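Local atomic coordinates of octopine dehydrogenase (Pecten maximus, PDB entry 3C7A), a protein that catalyses the NADH-dependent reductive condensation of pyruvate with L-arginine to D-octopine, and the reverse oxidation of D-octopine with NAD(+). Residues P104-S109 against G130-A135; F121-R126 against D392-G397; S137-E142 against L166-I171; A197-E202 against P265-S270; G333-K338 against A378-P383. One frame throughout, in Å; residues are numbered along the deposited sequence.

Contact 1. Residues P104-S109 against G130-A135. With EDO (1,2-ethanediol), chain D.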
# COMPACT_ATOMS: atom_id res chain seq x y z
N PRO A 104 -19.03 14.11 -6.92
CA PRO A 104 -20.42 14.47 -7.24
C PRO A 104 -21.28 13.35 -7.85
O PRO A 104 -22.47 13.57 -8.08
CB PRO A 104 -20.27 15.62 -8.25
CG PRO A 104 -18.79 15.86 -8.42
CD PRO A 104 -18.11 14.62 -7.95
N TYR A 105 -20.70 12.17 -8.09
CA TYR A 105 -21.40 11.11 -8.83
C TYR A 105 -21.59 9.78 -8.08
O TYR A 105 -22.36 8.92 -8.53
CB TYR A 105 -20.73 10.87 -10.19
CG TYR A 105 -20.56 12.12 -11.03
CD1 TYR A 105 -21.65 12.71 -11.68
CD2 TYR A 105 -19.30 12.72 -11.18
CE1 TYR A 105 -21.49 13.86 -12.45
CE2 TYR A 105 -19.14 13.87 -11.95
CZ TYR A 105 -20.24 14.43 -12.58
OH TYR A 105 -20.09 15.57 -13.34
N VAL A 106 -20.91 9.60 -6.95
CA VAL A 106 -20.94 8.34 -6.19
C VAL A 106 -22.22 8.17 -5.35
O VAL A 106 -22.66 9.11 -4.67
CB VAL A 106 -19.64 8.16 -5.33
CG1 VAL A 106 -19.51 9.25 -4.27
CG2 VAL A 106 -19.57 6.77 -4.70
N GLN A 107 -22.82 6.97 -5.40
CA GLN A 107 -24.08 6.69 -4.68
C GLN A 107 -23.88 6.23 -3.23
O GLN A 107 -22.80 5.75 -2.86
CB GLN A 107 -24.98 5.71 -5.47
CG GLN A 107 -24.48 4.26 -5.55
CD GLN A 107 -25.50 3.31 -6.20
OE1 GLN A 107 -26.71 3.45 -6.01
NE2 GLN A 107 -25.00 2.33 -6.95
N ASP A 108 -24.93 6.38 -2.42
CA ASP A 108 -24.90 6.04 -0.98
C ASP A 108 -24.47 4.60 -0.66
O ASP A 108 -23.77 4.37 0.33
CB ASP A 108 -26.27 6.33 -0.33
CG ASP A 108 -26.46 7.80 0.05
OD1 ASP A 108 -25.59 8.64 -0.26
OD2 ASP A 108 -27.51 8.11 0.66
N SER A 109 -24.87 3.65 -1.50
CA SER A 109 -24.63 2.22 -1.23
C SER A 109 -23.34 1.65 -1.84
O SER A 109 -23.20 0.42 -1.96
CB SER A 109 -25.85 1.39 -1.66
OG SER A 109 -25.96 1.32 -3.07
N GLY A 130 -16.61 14.33 2.70
CA GLY A 130 -17.44 15.00 3.71
C GLY A 130 -18.47 14.10 4.37
O GLY A 130 -18.14 13.00 4.83
N ASP A 131 -19.72 14.56 4.42
CA ASP A 131 -20.83 13.82 5.02
C ASP A 131 -21.13 12.48 4.33
O ASP A 131 -21.57 11.53 4.97
CB ASP A 131 -22.10 14.68 5.06
CG ASP A 131 -22.07 15.74 6.16
OD1 ASP A 131 -21.66 15.42 7.29
OD2 ASP A 131 -22.48 16.89 5.88
N LYS A 132 -20.88 12.42 3.02
CA LYS A 132 -21.06 11.20 2.22
C LYS A 132 -20.23 10.01 2.73
O LYS A 132 -20.64 8.86 2.57
CB LYS A 132 -20.75 11.50 0.74
CG LYS A 132 -20.84 10.30 -0.23
CD LYS A 132 -22.28 9.87 -0.52
CE LYS A 132 -22.94 10.75 -1.58
NZ LYS A 132 -24.18 10.12 -2.12
N ALA A 133 -19.09 10.30 3.35
CA ALA A 133 -18.17 9.27 3.86
C ALA A 133 -18.74 8.45 5.03
O ALA A 133 -18.19 7.39 5.36
CB ALA A 133 -16.83 9.90 4.24
N ALA A 134 -19.82 8.93 5.64
CA ALA A 134 -20.49 8.21 6.73
C ALA A 134 -21.56 7.23 6.23
O ALA A 134 -22.08 6.42 7.01
CB ALA A 134 -21.08 9.20 7.73
N ALA A 135 -21.89 7.31 4.94
CA ALA A 135 -22.89 6.43 4.33
C ALA A 135 -22.27 5.20 3.65
O ALA A 135 -22.81 4.09 3.77
CB ALA A 135 -23.75 7.21 3.34
C1 EDO D . -26.73 9.43 -4.36
O1 EDO D . -27.27 10.51 -5.14
C2 EDO D . -27.72 9.03 -3.28
O2 EDO D . -28.01 7.63 -3.39
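The ammonium group of K132 joins two surface loops through a salt bridge and a hydrogen bond: NZ lies 2.8 Å from D108 OD1 and donates to V106 O at 3.1 Å. Each loop follows a helix and leads into one of two adjacent parallel strands, 111-114 and 137-141, so the lysine links equivalent helix-to-strand turns of the Rossmann-type dinucleotide domain. It belongs to a short 3-10 turn, 131-134. NZ meets D108 OD1 nearly along its C-O axis, whereas it lies 15° out of the carbonyl plane of V106. The route to both oxygens is bent: CG stands anti to the backbone N, then chi2 of 73° and chi3 of 81° fold the chain, and the two charged side chains cross at about a right angle. The neighbouring Q107 turns away, its NE2 donating to A83 O. A bound 1,2-ethanediol, probably from the crystallisation liquor, rests beside the lysine, its C1 3.5 Å from K132 NZ; its O2 accepts a weak, long bond from D108 N. Packing is slight. V106 CG1 approaches K132 CG to 4.4 Å, and past the salt bridge the methyl CB of A135 sits 4.1 Å from D108 O.

Contact 2. Residues F121-R126 against D392-G397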
# COMPACT_ATOMS: atom_id res chain seq x y z
N PHE A 121 -5.08 6.13 4.11
CA PHE A 121 -6.16 6.00 3.11
C PHE A 121 -7.51 6.52 3.62
O PHE A 121 -8.20 7.26 2.91
CB PHE A 121 -6.27 4.53 2.68
CG PHE A 121 -7.14 4.30 1.46
CD1 PHE A 121 -8.44 3.81 1.60
CD2 PHE A 121 -6.65 4.54 0.18
CE1 PHE A 121 -9.24 3.57 0.48
CE2 PHE A 121 -7.45 4.31 -0.95
CZ PHE A 121 -8.74 3.83 -0.79
N GLU A 122 -7.87 6.14 4.85
CA GLU A 122 -9.17 6.48 5.43
C GLU A 122 -9.32 7.96 5.81
O GLU A 122 -10.41 8.53 5.65
CB GLU A 122 -9.48 5.59 6.65
CG GLU A 122 -9.63 4.09 6.34
CD GLU A 122 -8.31 3.31 6.42
OE1 GLU A 122 -7.24 3.94 6.58
OE2 GLU A 122 -8.35 2.07 6.33
N PHE A 123 -8.25 8.56 6.32
CA PHE A 123 -8.26 9.99 6.69
C PHE A 123 -8.50 10.90 5.47
O PHE A 123 -9.23 11.89 5.56
CB PHE A 123 -6.95 10.41 7.39
CG PHE A 123 -6.60 9.58 8.61
CD1 PHE A 123 -7.57 9.22 9.55
CD2 PHE A 123 -5.28 9.20 8.84
CE1 PHE A 123 -7.24 8.47 10.68
CE2 PHE A 123 -4.93 8.45 9.97
CZ PHE A 123 -5.92 8.08 10.89
N GLN A 124 -7.87 10.54 4.35
CA GLN A 124 -7.97 11.30 3.09
C GLN A 124 -9.38 11.24 2.48
O GLN A 124 -9.90 12.26 2.01
CB GLN A 124 -6.93 10.79 2.08
CG GLN A 124 -6.82 11.60 0.78
CD GLN A 124 -5.71 11.11 -0.14
OE1 GLN A 124 -5.60 9.91 -0.43
NE2 GLN A 124 -4.88 12.04 -0.61
N CYS A 125 -9.99 10.05 2.50
CA CYS A 125 -11.35 9.84 1.99
C CYS A 125 -12.40 10.66 2.76
O CYS A 125 -13.30 11.24 2.15
CB CYS A 125 -11.70 8.34 2.04
SG CYS A 125 -13.28 7.87 1.25
N ARG A 126 -12.25 10.71 4.08
CA ARG A 126 -13.16 11.46 4.96
C ARG A 126 -13.13 12.97 4.69
O ARG A 126 -14.17 13.63 4.68
CB ARG A 126 -12.85 11.18 6.43
CG ARG A 126 -13.41 9.85 6.96
CD ARG A 126 -12.82 9.50 8.33
NE ARG A 126 -13.60 8.47 9.02
CZ ARG A 126 -13.20 7.81 10.11
NH1 ARG A 126 -12.01 8.05 10.64
NH2 ARG A 126 -13.99 6.90 10.66
N ASP A 392 -10.17 10.27 19.69
CA ASP A 392 -11.60 10.15 19.39
C ASP A 392 -11.91 10.59 17.95
O ASP A 392 -12.72 9.95 17.27
CB ASP A 392 -12.44 10.97 20.38
CG ASP A 392 -13.93 10.64 20.31
OD1 ASP A 392 -14.31 9.49 20.65
OD2 ASP A 392 -14.72 11.52 19.93
N ALA A 393 -11.26 11.66 17.50
CA ALA A 393 -11.41 12.17 16.14
C ALA A 393 -10.80 11.23 15.09
O ALA A 393 -11.32 11.12 13.97
CB ALA A 393 -10.81 13.56 16.02
N ILE A 394 -9.70 10.57 15.45
CA ILE A 394 -9.04 9.58 14.59
C ILE A 394 -9.93 8.33 14.38
O ILE A 394 -9.98 7.79 13.27
CB ILE A 394 -7.64 9.19 15.15
CG1 ILE A 394 -6.63 10.31 14.88
CG2 ILE A 394 -7.13 7.87 14.55
CD1 ILE A 394 -5.43 10.33 15.82
N LEU A 395 -10.63 7.91 15.43
CA LEU A 395 -11.48 6.72 15.38
C LEU A 395 -12.83 6.93 14.68
O LEU A 395 -13.26 6.09 13.90
CB LEU A 395 -11.70 6.14 16.78
CG LEU A 395 -10.54 5.43 17.50
CD1 LEU A 395 -10.86 5.26 18.98
CD2 LEU A 395 -10.20 4.09 16.86
N THR A 396 -13.49 8.05 14.98
CA THR A 396 -14.87 8.29 14.54
C THR A 396 -15.01 9.20 13.31
O THR A 396 -15.90 9.01 12.48
CB THR A 396 -15.75 8.88 15.68
OG1 THR A 396 -15.23 10.15 16.08
CG2 THR A 396 -15.79 7.94 16.88
N GLY A 397 -14.12 10.19 13.20
CA GLY A 397 -14.18 11.18 12.13
C GLY A 397 -14.99 12.42 12.48
O GLY A 397 -15.35 13.20 11.59
O HOH W 1 -10.75 10.53 11.06
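At the C-terminal end of helix 391-396, the guanidinium of R126, which projects from helix 121-129, reaches the carbonyl oxygens of the last turn. The two helix segments cross at 83° with their axes 10.9 Å apart, and the arginine chain, extended from CG to NE, spans that separation. Two weak bonds result, NH1 to I394 O at 3.3 Å and NH2 to L395 O at 3.4 Å; I394 O lies in the plane of the group. A water that accepts weakly from NH1 also donates to A393 O at 3.0 Å, adding a third carbonyl to the set. Over one face of the guanidinium lies the peptide joining T396 to G397, with T396 C 3.6 Å above the plane. G397, with a positive phi of 91°, ends the helix and has no side chain to stand between its backbone and R126. One turn back on helix 121-129, F123 extends the interface: its CZ packs on I394 CG2 at 3.9 Å, and I394 O lies in plane at the ring edge. The positive charge of R126 would be expected to suit the helix dipole here, where a side chain from one helix meets the C-terminal carbonyls of another that crosses it nearly perpendicularly.

Contact 3. Residues S137-E142 against L166-I171. With EDO (1,2-ethanediol), chain C.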
# COMPACT_ATOMS: atom_id res chain seq x y z
N SER A 137 -18.95 2.40 2.61
CA SER A 137 -17.99 1.54 3.33
C SER A 137 -16.57 1.65 2.76
O SER A 137 -16.40 1.93 1.57
CB SER A 137 -18.45 0.07 3.29
OG SER A 137 -19.64 -0.13 4.02
N MET A 138 -15.56 1.44 3.61
CA MET A 138 -14.14 1.55 3.22
C MET A 138 -13.34 0.26 3.52
O MET A 138 -13.29 -0.19 4.67
CB MET A 138 -13.49 2.78 3.90
CG MET A 138 -14.07 4.14 3.48
SD MET A 138 -13.45 5.60 4.39
CE MET A 138 -14.38 5.48 5.92
N MET A 139 -12.71 -0.31 2.48
CA MET A 139 -12.01 -1.62 2.55
C MET A 139 -10.52 -1.51 2.13
O MET A 139 -10.23 -0.96 1.07
CB MET A 139 -12.74 -2.63 1.65
CG MET A 139 -12.39 -4.11 1.85
SD MET A 139 -13.30 -5.22 0.73
CE MET A 139 -12.83 -6.83 1.37
N SER A 140 -9.61 -2.03 2.96
CA SER A 140 -8.15 -1.87 2.74
C SER A 140 -7.31 -3.17 2.75
O SER A 140 -7.24 -3.86 3.78
CB SER A 140 -7.56 -0.89 3.76
OG SER A 140 -8.10 0.41 3.62
N PHE A 141 -6.64 -3.47 1.63
CA PHE A 141 -5.80 -4.69 1.48
C PHE A 141 -4.31 -4.47 1.81
O PHE A 141 -3.80 -3.35 1.67
CB PHE A 141 -5.94 -5.25 0.05
CG PHE A 141 -7.19 -6.06 -0.18
CD1 PHE A 141 -8.38 -5.43 -0.56
CD2 PHE A 141 -7.19 -7.44 -0.02
CE1 PHE A 141 -9.54 -6.17 -0.78
CE2 PHE A 141 -8.35 -8.19 -0.24
CZ PHE A 141 -9.53 -7.56 -0.62
N GLU A 142 -3.62 -5.54 2.22
CA GLU A 142 -2.23 -5.45 2.70
C GLU A 142 -1.14 -5.24 1.62
O GLU A 142 -0.15 -4.55 1.86
CB GLU A 142 -1.87 -6.62 3.64
CG GLU A 142 -1.86 -8.02 3.01
CD GLU A 142 -1.48 -9.13 4.00
OE1 GLU A 142 -0.48 -8.97 4.74
OE2 GLU A 142 -2.16 -10.18 4.01
N LEU A 166 -4.40 -13.87 1.70
CA LEU A 166 -4.35 -12.39 1.80
C LEU A 166 -5.45 -11.82 2.72
O LEU A 166 -6.56 -12.36 2.77
CB LEU A 166 -4.43 -11.75 0.41
CG LEU A 166 -3.82 -10.36 0.18
CD1 LEU A 166 -2.29 -10.42 0.22
CD2 LEU A 166 -4.29 -9.79 -1.15
N ALA A 167 -5.15 -10.72 3.42
CA ALA A 167 -6.07 -10.14 4.42
C ALA A 167 -6.46 -8.67 4.16
O ALA A 167 -5.71 -7.92 3.53
CB ALA A 167 -5.49 -10.29 5.83
N ALA A 168 -7.63 -8.28 4.68
CA ALA A 168 -8.16 -6.91 4.54
C ALA A 168 -9.03 -6.45 5.72
O ALA A 168 -9.70 -7.26 6.36
CB ALA A 168 -8.96 -6.78 3.24
N SER A 169 -9.01 -5.14 6.01
CA SER A 169 -9.86 -4.53 7.06
C SER A 169 -11.10 -3.83 6.48
O SER A 169 -11.16 -3.57 5.28
CB SER A 169 -9.03 -3.57 7.92
OG SER A 169 -8.61 -2.43 7.19
N LEU A 170 -12.06 -3.51 7.35
CA LEU A 170 -13.34 -2.91 6.92
C LEU A 170 -13.96 -1.93 7.94
O LEU A 170 -14.00 -2.22 9.14
CB LEU A 170 -14.35 -4.01 6.58
CG LEU A 170 -15.75 -3.64 6.06
CD1 LEU A 170 -15.71 -3.21 4.60
CD2 LEU A 170 -16.71 -4.81 6.25
N ILE A 171 -14.44 -0.79 7.44
CA ILE A 171 -15.25 0.16 8.22
C ILE A 171 -16.65 0.27 7.58
O ILE A 171 -16.78 0.68 6.42
CB ILE A 171 -14.60 1.57 8.31
CG1 ILE A 171 -13.24 1.49 9.02
CG2 ILE A 171 -15.53 2.55 9.04
CD1 ILE A 171 -12.41 2.77 8.93
C1 EDO C . 3.95 -7.53 6.51
O1 EDO C . 4.28 -6.13 6.45
C2 EDO C . 2.44 -7.70 6.50
O2 EDO C . 1.92 -7.41 5.19
O HOH W 2 -10.54 -0.11 6.49
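E142, the first residue after strand 137-141, folds back on L166 and A167 of the antiparallel strand 156-171. Its CB lies 4.1 Å from A167 O; CG, set between the backbone N and the carbonyl carbon (chi1 65°), rests on L166 CD1 at 3.7 Å. The extended chain then carries the carboxylate to the backbone of A167, where OE2 accepts from A167 N at 3.1 Å, on its anti side and 21° out of the carboxylate plane. The other oxygen, OE1, accepts from a bound 1,2-ethanediol that is also bonded to the backbone of M206, a residue of the L-arginine site.

From F141 back to M138 the strands pair regularly. M138 with I171 and S140 with S169 form hydrogen-bonded pairs, I171 N reaching M138 O at 3.1 Å; M139 with L170 and F141 with A168 are non-hydrogen-bonded pairs. On the face bearing M139 and F141, A168 CB sits 3.7 Å from the centroid of the F141 ring, 8° off its normal, a CH-pi contact. On the other face, S140 OG bonds to S117 and E122, and a water bonded to S169 OG also donates weakly to M138 O. Strand 137-141 runs parallel to 111-114 on its other side, so the antiparallel ladder, ending next to T143 of the pyruvate site, continues the parallel Rossmann-type sheet into a mixed one.

Contact 4. Residues A197-E202 against P265-S270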
# COMPACT_ATOMS: atom_id res chain seq x y z
N ALA A 197 -9.47 -8.88 8.75
CA ALA A 197 -8.69 -8.49 9.94
C ALA A 197 -9.59 -7.88 11.02
O ALA A 197 -10.75 -7.54 10.75
CB ALA A 197 -7.58 -7.52 9.55
N LYS A 198 -9.05 -7.72 12.23
CA LYS A 198 -9.83 -7.26 13.39
C LYS A 198 -10.11 -5.75 13.45
O LYS A 198 -11.20 -5.34 13.85
CB LYS A 198 -9.17 -7.71 14.70
CG LYS A 198 -9.38 -9.18 15.04
CD LYS A 198 -8.69 -9.55 16.35
CE LYS A 198 -9.07 -10.94 16.84
NZ LYS A 198 -8.52 -12.03 15.98
N HIS A 199 -9.13 -4.93 13.06
CA HIS A 199 -9.22 -3.46 13.19
C HIS A 199 -8.42 -2.75 12.09
O HIS A 199 -7.41 -3.29 11.61
CB HIS A 199 -8.73 -3.03 14.57
CG HIS A 199 -9.28 -1.72 15.04
ND1 HIS A 199 -8.75 -0.50 14.64
CD2 HIS A 199 -10.29 -1.43 15.89
CE1 HIS A 199 -9.43 0.48 15.22
NE2 HIS A 199 -10.37 -0.06 15.98
N PHE A 200 -8.84 -1.55 11.71
CA PHE A 200 -8.16 -0.79 10.64
C PHE A 200 -6.81 -0.19 11.07
O PHE A 200 -5.94 0.04 10.22
CB PHE A 200 -9.09 0.26 9.99
CG PHE A 200 -9.16 1.58 10.73
CD1 PHE A 200 -10.03 1.74 11.81
CD2 PHE A 200 -8.39 2.66 10.32
CE1 PHE A 200 -10.11 2.96 12.48
CE2 PHE A 200 -8.47 3.89 10.98
CZ PHE A 200 -9.33 4.04 12.07
N LEU A 201 -6.64 0.06 12.36
CA LEU A 201 -5.37 0.54 12.91
C LEU A 201 -4.34 -0.59 13.06
O LEU A 201 -3.13 -0.34 13.11
CB LEU A 201 -5.57 1.27 14.25
CG LEU A 201 -6.22 2.66 14.25
CD1 LEU A 201 -6.44 3.14 15.68
CD2 LEU A 201 -5.41 3.69 13.47
N GLU A 202 -4.83 -1.83 13.15
CA GLU A 202 -3.98 -3.03 13.09
C GLU A 202 -3.30 -3.12 11.73
O GLU A 202 -2.08 -3.33 11.65
CB GLU A 202 -4.82 -4.29 13.36
CG GLU A 202 -4.05 -5.62 13.23
CD GLU A 202 -4.95 -6.81 12.92
OE1 GLU A 202 -6.10 -6.85 13.40
OE2 GLU A 202 -4.49 -7.73 12.20
N PRO A 265 -11.33 1.68 25.56
CA PRO A 265 -11.82 0.30 25.71
C PRO A 265 -12.86 -0.09 24.65
O PRO A 265 -13.74 0.71 24.32
CB PRO A 265 -12.46 0.30 27.11
CG PRO A 265 -11.88 1.48 27.81
CD PRO A 265 -11.68 2.50 26.73
N GLY A 266 -12.75 -1.31 24.14
CA GLY A 266 -13.65 -1.81 23.10
C GLY A 266 -13.03 -1.91 21.72
O GLY A 266 -13.67 -2.37 20.77
N ASN A 267 -11.78 -1.47 21.60
CA ASN A 267 -11.03 -1.56 20.34
C ASN A 267 -9.95 -2.64 20.42
O ASN A 267 -8.99 -2.52 21.19
CB ASN A 267 -10.41 -0.20 19.98
CG ASN A 267 -11.46 0.90 19.78
OD1 ASN A 267 -11.86 1.19 18.66
ND2 ASN A 267 -11.90 1.51 20.88
N ASP A 268 -10.11 -3.70 19.63
CA ASP A 268 -9.25 -4.89 19.70
C ASP A 268 -8.05 -4.82 18.74
O ASP A 268 -8.20 -4.99 17.53
CB ASP A 268 -10.08 -6.16 19.43
CG ASP A 268 -9.34 -7.45 19.80
OD1 ASP A 268 -8.18 -7.38 20.27
OD2 ASP A 268 -9.92 -8.53 19.61
N LEU A 269 -6.87 -4.59 19.31
CA LEU A 269 -5.62 -4.51 18.55
C LEU A 269 -4.62 -5.60 18.94
O LEU A 269 -3.40 -5.42 18.80
CB LEU A 269 -4.99 -3.11 18.70
CG LEU A 269 -5.46 -1.95 17.81
CD1 LEU A 269 -6.85 -1.43 18.18
CD2 LEU A 269 -4.45 -0.82 17.84
N SER A 270 -5.13 -6.74 19.41
CA SER A 270 -4.30 -7.82 19.96
C SER A 270 -3.52 -8.65 18.93
O SER A 270 -2.62 -9.41 19.31
CB SER A 270 -5.14 -8.74 20.86
OG SER A 270 -6.19 -9.35 20.13
O HOH W 3 -5.96 -6.89 16.12
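The imidazole of H199 is held on one face and at its edge. Over the centre of that face lies L269 CD1, 4.0 Å from the ring centroid and 11° off the normal, a CH-pi contact. In the ring plane, ND1 accepts from L201 N at 3.2 Å; at the edge too, NE2 donates to N267 OD1 in a weak bond of 3.3 Å, the ring and amide planes standing 67° apart. The two bonds together favour this ring orientation, the one to ND1 being the straighter. CG of H199 is anti to the backbone N (chi1 -156°), which places it beside the carbonyl carbon. N267 is steadied in turn, its ND2 donating to C264 O.

Next to the ring, L269 CD2 packs on L201 CB at 4.3 Å. K198 lies across D268, CD 3.6 Å from OD2, but the charges do not meet: K198 NZ forms its salt bridge with D271. D268 OD1 instead accepts from S270 N, forming an Asx turn, and also from S270 OG at 2.8 Å. A water donates to E202 OE1 at 2.7 Å and to D268 O, bridging the segments. L395 of helix 391-396 touches H199, L201 and N267, bringing a third element to the junction. While NE2 adds its weak bond to the loop that follows helix 240-263, H199 occupies the N-cap position of helix 200-205, which leads to M206 of the L-arginine site, and its ND1 makes the capping bond to L201 N.

Contact 5. Residues G333-K338 against A378-P383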
# COMPACT_ATOMS: atom_id res chain seq x y z
N GLY A 333 3.92 6.68 4.65
CA GLY A 333 4.28 5.62 5.57
C GLY A 333 4.78 6.00 7.00
O GLY A 333 4.02 6.20 7.90
N MET A 334 6.08 6.11 7.16
CA MET A 334 6.71 6.53 8.44
C MET A 334 6.10 7.83 9.11
O MET A 334 5.85 7.83 10.29
CB MET A 334 8.27 6.59 8.36
CG MET A 334 9.13 5.30 8.17
SD MET A 334 10.93 5.32 8.59
CE MET A 334 10.83 5.35 10.35
N ILE A 335 5.80 8.87 8.31
CA ILE A 335 5.24 10.14 8.82
C ILE A 335 3.82 9.97 9.38
O ILE A 335 3.46 10.62 10.37
CB ILE A 335 5.28 11.27 7.73
CG1 ILE A 335 6.72 11.58 7.30
CG2 ILE A 335 4.56 12.55 8.21
CD1 ILE A 335 7.64 12.16 8.38
N VAL A 336 3.02 9.09 8.76
CA VAL A 336 1.66 8.80 9.22
C VAL A 336 1.66 8.11 10.60
O VAL A 336 0.85 8.44 11.47
CB VAL A 336 0.85 7.97 8.18
CG1 VAL A 336 -0.62 7.84 8.60
CG2 VAL A 336 0.94 8.59 6.79
N PHE A 337 2.58 7.16 10.77
CA PHE A 337 2.77 6.46 12.05
C PHE A 337 3.18 7.40 13.19
O PHE A 337 2.73 7.24 14.33
CB PHE A 337 3.79 5.32 11.88
CG PHE A 337 4.13 4.59 13.16
CD1 PHE A 337 3.19 3.76 13.78
CD2 PHE A 337 5.39 4.71 13.74
CE1 PHE A 337 3.50 3.08 14.96
CE2 PHE A 337 5.72 4.04 14.92
CZ PHE A 337 4.77 3.22 15.53
N LYS A 338 4.02 8.39 12.87
CA LYS A 338 4.48 9.39 13.85
C LYS A 338 3.32 10.24 14.39
O LYS A 338 3.27 10.54 15.59
CB LYS A 338 5.59 10.27 13.24
CG LYS A 338 6.11 11.42 14.13
CD LYS A 338 6.85 10.93 15.37
CE LYS A 338 7.40 12.10 16.18
NZ LYS A 338 8.06 11.66 17.45
N ALA A 378 2.55 19.57 4.07
CA ALA A 378 1.22 19.51 3.43
C ALA A 378 1.10 18.44 2.35
O ALA A 378 0.01 18.20 1.83
CB ALA A 378 0.84 20.88 2.88
N THR A 379 2.22 17.80 2.01
CA THR A 379 2.23 16.73 1.00
C THR A 379 2.17 15.32 1.62
O THR A 379 2.36 14.33 0.91
CB THR A 379 3.46 16.84 0.05
OG1 THR A 379 4.67 16.78 0.81
CG2 THR A 379 3.42 18.13 -0.75
N THR A 380 1.89 15.25 2.92
CA THR A 380 1.80 13.97 3.64
C THR A 380 0.35 13.59 4.00
O THR A 380 -0.58 14.32 3.67
CB THR A 380 2.67 13.96 4.93
OG1 THR A 380 2.12 14.85 5.90
CG2 THR A 380 4.11 14.36 4.63
N ARG A 381 0.19 12.46 4.69
CA ARG A 381 -1.12 11.94 5.08
C ARG A 381 -1.35 11.82 6.59
O ARG A 381 -2.25 11.10 7.03
CB ARG A 381 -1.36 10.57 4.43
CG ARG A 381 -1.91 10.59 3.02
CD ARG A 381 -1.86 9.18 2.44
NE ARG A 381 -2.84 8.95 1.39
CZ ARG A 381 -3.06 7.77 0.81
NH1 ARG A 381 -2.36 6.69 1.17
NH2 ARG A 381 -3.97 7.66 -0.14
N CYS A 382 -0.53 12.52 7.39
CA CYS A 382 -0.69 12.51 8.85
C CYS A 382 -2.04 13.13 9.26
O CYS A 382 -2.48 14.09 8.63
CB CYS A 382 0.49 13.20 9.55
SG CYS A 382 0.68 14.98 9.26
N PRO A 383 -2.70 12.57 10.29
CA PRO A 383 -4.04 13.02 10.72
C PRO A 383 -4.16 14.52 11.05
O PRO A 383 -5.23 15.10 10.86
CB PRO A 383 -4.33 12.17 11.96
CG PRO A 383 -3.02 11.58 12.37
CD PRO A 383 -2.24 11.43 11.10
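I335 and V336 of helix 330-344 receive the irregular chain of T380, R381, C382 and P383 by van der Waals contact alone. The branch methyl CG2 of I335 meets both CB and CG2 of T380, each at 4.0 Å, the two side chains crossing at about a right angle. One residue on, V336 uses both methyls: CG2 touches R381 CB at 3.8 Å, while CG1, anti to the backbone N (chi1 -172°), approaches R381 O at 4.0 Å. The backbones come close as well, V336 CA and C382 CA being 4.4 Å apart. C382 CB lies 4.0 Å from I335 O, and P383 CD lies 4.3 Å from V336 O, so the loop passes close to the helix backbone at I335 and V336.

Further partners surround these groups. T380 OG1 is hydrogen-bonded to V377 O, while CB and CG2 pack on I335; P331 and Y366 also touch the threonine. Across the two segments R381 meets V336 through CB and its backbone; its extended chain leads away, passing M332, with NH2 donating to Q124 OE1 and NH1 to A119 O. Its side chain comes within about 4 Å, nearest atoms, of that of Q118, which binds pyruvate, so R381 lies in the surroundings of the site.

I335 also packs on I355, and K338 forms a salt bridge with D352, both on helix 349-362. Helix 330-344 thus touches both helix 349-362 and the loop before helix 391-396, and through R381 that loop reaches helix 121-129 of the dinucleotide-binding part.

In the fold
From the N terminus, contact 1 closes first, joining the loop after helix 95-102 to the one after helix 121-129. Contact 2 opens between those loops and closes near the C terminus, so the two cross, and its long excursion encloses contacts 3, 4 and 5, which follow one another in series. Contact 3 pairs strand 137-141, neighbour of 111-114, with strand 156-171; contact 4 ties the start of helix 200-205 to a loop of the helical domain, and A197 N meets A168 O of contact 3. Contact 5 joins helix 330-344 to the loop before helix 391-396. Helix 121-129 is the hub: E122 reaches S140 of contact 3, and Q124 reaches R381 of contact 5.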